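Local structure of pyocyanin demethylase (Mycobacterium fortuitum subsp. fortuitum DSM 46621 = ATCC 6841, 5K21) at residues Asp44-Asp49 / Leu76-Asp81. The protein demethylates the Pseudomonas aeruginosa phenazine pyocyanin through a tautomerizing reaction and thereby inhibits biofilms of that bacterium. Residues are numbered along the deposited sequence; the frame is centred on the assembly and turned at random.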
ATOM      1  N   ASP B  44      11.535   4.205  11.448  1.00 26.95           N
ATOM      2  CA  ASP B  44      11.615   4.719  12.806  1.00 27.30           C
ATOM      3  C   ASP B  44      12.126   3.630  13.735  1.00 24.74           C
ATOM      4  O   ASP B  44      12.000   2.435  13.457  1.00 25.43           O
ATOM      5  CB  ASP B  44      10.257   5.200  13.321  1.00 29.75           C
ATOM      6  CG  ASP B  44       9.614   6.234  12.409  1.00 30.67           C
ATOM      7  OD1 ASP B  44       9.953   7.424  12.539  1.00 31.30           O
ATOM      8  OD2 ASP B  44       8.797   5.848  11.549  1.00 29.18           O
ATOM      9  N   ILE B  45      12.707   4.071  14.847  1.00 23.78           N
ATOM     10  CA  ILE B  45      13.052   3.216  15.980  1.00 23.68           C
ATOM     11  C   ILE B  45      11.965   3.377  17.034  1.00 22.14           C
ATOM     12  O   ILE B  45      11.595   4.503  17.388  1.00 23.34           O
ATOM     13  CB  ILE B  45      14.426   3.590  16.562  1.00 25.54           C
ATOM     14  CG1 ILE B  45      15.542   3.378  15.538  1.00 29.92           C
ATOM     15  CG2 ILE B  45      14.709   2.806  17.835  1.00 25.75           C
ATOM     16  CD1 ILE B  45      15.797   1.933  15.226  1.00 32.64           C
ATOM     17  N   LEU B  46      11.443   2.265  17.536  1.00 21.12           N
ATOM     18  CA  LEU B  46      10.379   2.304  18.536  1.00 22.39           C
ATOM     19  C   LEU B  46      10.933   1.896  19.885  1.00 24.39           C
ATOM     20  O   LEU B  46      11.690   0.923  19.984  1.00 25.74           O
ATOM     21  CB  LEU B  46       9.231   1.377  18.146  1.00 22.73           C
ATOM     22  CG  LEU B  46       8.738   1.572  16.719  1.00 23.77           C
ATOM     23  CD1 LEU B  46       7.716   0.490  16.334  1.00 26.05           C
ATOM     24  CD2 LEU B  46       8.144   2.945  16.557  1.00 25.04           C
ATOM     25  N   SER B  47      10.564   2.640  20.931  1.00 23.77           N
ATOM     26  CA  SER B  47      11.052   2.322  22.265  1.00 23.88           C
ATOM     27  C   SER B  47       9.955   2.554  23.294  1.00 23.51           C
ATOM     28  O   SER B  47       9.009   3.318  23.076  1.00 23.16           O
ATOM     29  CB  SER B  47      12.301   3.141  22.605  1.00 30.41           C
ATOM     30  OG  SER B  47      12.028   4.516  22.615  1.00 35.88           O
ATOM     31  N   VAL B  48      10.088   1.851  24.413  1.00 23.22           N
ATOM     32  CA  VAL B  48       9.242   2.053  25.582  1.00 24.14           C
ATOM     33  C   VAL B  48      10.133   2.042  26.814  1.00 26.86           C
ATOM     34  O   VAL B  48      11.014   1.182  26.945  1.00 28.43           O
ATOM     35  CB  VAL B  48       8.141   0.984  25.703  1.00 26.03           C
ATOM     36  CG1 VAL B  48       7.324   1.233  26.943  1.00 25.52           C
ATOM     37  CG2 VAL B  48       7.237   0.978  24.480  1.00 25.68           C
ATOM     38  N   ASP B  49       9.936   3.017  27.695  1.00 25.18           N
ATOM     39  CA  ASP B  49      10.649   3.070  28.960  1.00 25.44           C
ATOM     40  C   ASP B  49      12.159   3.035  28.712  1.00 27.92           C
ATOM     41  O   ASP B  49      12.915   2.427  29.460  1.00 29.79           O
ATOM     42  CB  ASP B  49      10.184   1.935  29.900  1.00 25.77           C
ATOM     43  CG  ASP B  49       8.698   2.074  30.279  1.00 31.94           C
ATOM     44  OD1 ASP B  49       8.160   3.174  30.032  1.00 31.32           O
ATOM     45  OD2 ASP B  49       8.076   1.120  30.816  1.00 31.66           O
ATOM     46  N   LEU B  76       1.898   2.092   6.978  1.00 22.94           N
ATOM     47  CA  LEU B  76       2.883   1.897   8.024  1.00 23.13           C
ATOM     48  C   LEU B  76       2.902   0.435   8.426  1.00 22.63           C
ATOM     49  O   LEU B  76       1.845  -0.183   8.567  1.00 22.90           O
ATOM     50  CB  LEU B  76       2.541   2.766   9.253  1.00 25.61           C
ATOM     51  CG  LEU B  76       3.461   2.697  10.471  1.00 26.91           C
ATOM     52  CD1 LEU B  76       4.810   3.334  10.128  1.00 27.44           C
ATOM     53  CD2 LEU B  76       2.804   3.420  11.635  1.00 27.59           C
ATOM     54  N   THR B  77       4.104  -0.099   8.627  1.00 20.52           N
ATOM     55  CA  THR B  77       4.298  -1.407   9.234  1.00 22.30           C
ATOM     56  C   THR B  77       5.177  -1.259  10.456  1.00 21.83           C
ATOM     57  O   THR B  77       6.301  -0.753  10.368  1.00 21.29           O
ATOM     58  CB  THR B  77       4.935  -2.409   8.281  1.00 24.09           C
ATOM     59  OG1 THR B  77       4.089  -2.592   7.155  1.00 26.48           O
ATOM     60  CG2 THR B  77       5.158  -3.768   8.979  1.00 28.03           C
ATOM     61  N   ILE B  78       4.671  -1.746  11.578  1.00 22.06           N
ATOM     62  CA  ILE B  78       5.384  -1.790  12.845  1.00 19.49           C
ATOM     63  C   ILE B  78       5.861  -3.209  13.063  1.00 22.71           C
ATOM     64  O   ILE B  78       5.095  -4.159  12.860  1.00 24.55           O
ATOM     65  CB  ILE B  78       4.459  -1.332  13.986  1.00 20.28           C
ATOM     66  CG1 ILE B  78       4.278   0.181  13.904  1.00 23.30           C
ATOM     67  CG2 ILE B  78       4.984  -1.819  15.358  1.00 24.56           C
ATOM     68  CD1 ILE B  78       3.115   0.712  14.750  1.00 23.74           C
ATOM     69  N   HIS B  79       7.136  -3.361  13.420  1.00 22.48           N
ATOM     70  CA  HIS B  79       7.711  -4.654  13.764  1.00 23.76           C
ATOM     71  C   HIS B  79       8.051  -4.670  15.247  1.00 23.69           C
ATOM     72  O   HIS B  79       8.912  -3.903  15.696  1.00 23.16           O
ATOM     73  CB  HIS B  79       8.957  -4.936  12.918  1.00 24.91           C
ATOM     74  CG  HIS B  79       9.605  -6.258  13.200  1.00 28.17           C
ATOM     75  ND1 HIS B  79      10.297  -6.520  14.366  1.00 33.71           N
ATOM     76  CD2 HIS B  79       9.678  -7.392  12.460  1.00 31.17           C
ATOM     77  CE1 HIS B  79      10.753  -7.762  14.341  1.00 34.63           C
ATOM     78  NE2 HIS B  79      10.398  -8.312  13.191  1.00 36.67           N
ATOM     79  N   LEU B  80       7.374  -5.534  16.001  1.00 23.35           N
ATOM     80  CA  LEU B  80       7.701  -5.825  17.388  1.00 23.41           C
ATOM     81  C   LEU B  80       8.114  -7.288  17.495  1.00 28.55           C
ATOM     82  O   LEU B  80       7.923  -8.075  16.565  1.00 30.34           O
ATOM     83  CB  LEU B  80       6.503  -5.539  18.304  1.00 25.54           C
ATOM     84  CG  LEU B  80       5.895  -4.150  18.144  1.00 25.69           C
ATOM     85  CD1 LEU B  80       4.593  -4.051  18.894  1.00 26.38           C
ATOM     86  CD2 LEU B  80       6.897  -3.096  18.599  1.00 26.33           C
ATOM     87  N   ASP B  81       8.713  -7.659  18.630  1.00 33.04           N
ATOM     88  CA  ASP B  81       9.093  -9.060  18.816  1.00 36.43           C
ATOM     89  C   ASP B  81       7.868  -9.957  18.735  1.00 37.20           C
ATOM     90  O   ASP B  81       7.923 -11.045  18.159  1.00 39.82           O
ATOM     91  CB  ASP B  81       9.809  -9.257  20.155  1.00 41.10           C
ATOM     92  CG  ASP B  81      11.181  -8.597  20.205  1.00 46.36           C
ATOM     93  OD1 ASP B  81      11.573  -7.890  19.254  1.00 48.44           O
ATOM     94  OD2 ASP B  81      11.864  -8.763  21.237  1.00 49.76           O
TER
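With CG of L46 anti to its carbonyl carbon (chi1 -50°) and the second torsion nearly extended (chi2 173°), CD1 becomes the outermost tip of the leucine and reaches across to I78. The isoleucine answers with its short branch: CG2 stands anti to the backbone N, while CG1 lies beside it (chi1 -74°). CD1 of L46 meets CG2 of I78 at 3.7 Å, and the two side chains cross at about a right angle, so that methyl rests against methyl without the chains lying alongside each other. L80 adds a second, looser touch, its CD2 lying 4.3 Å from the same CD1 of L46. One leucine branch thus serves both partners. The pair illustrates how strands two places apart in a barrel still touch: the CA atoms of L46 and I78 are 8.6 Å apart, with strand 51-65 between their strands, and the gap is bridged by side chains turned into the barrel. The contact is small, 121 Å² in all, and the three side chains that touch are buried and apolar. D56 of the intervening strand 51-65 touches both L46 and I78, and Y128 of strand 127-132, a residue of the phenazin-1-ol pocket, packs on the same two. The side chain of I78 itself is about 8 Å from the bound ligand. Strands 39-48 and 70-80 run in the same direction, each antiparallel to strand 51-65 between them, within the closed eight-stranded barrel of the allene oxide cyclase-like fold.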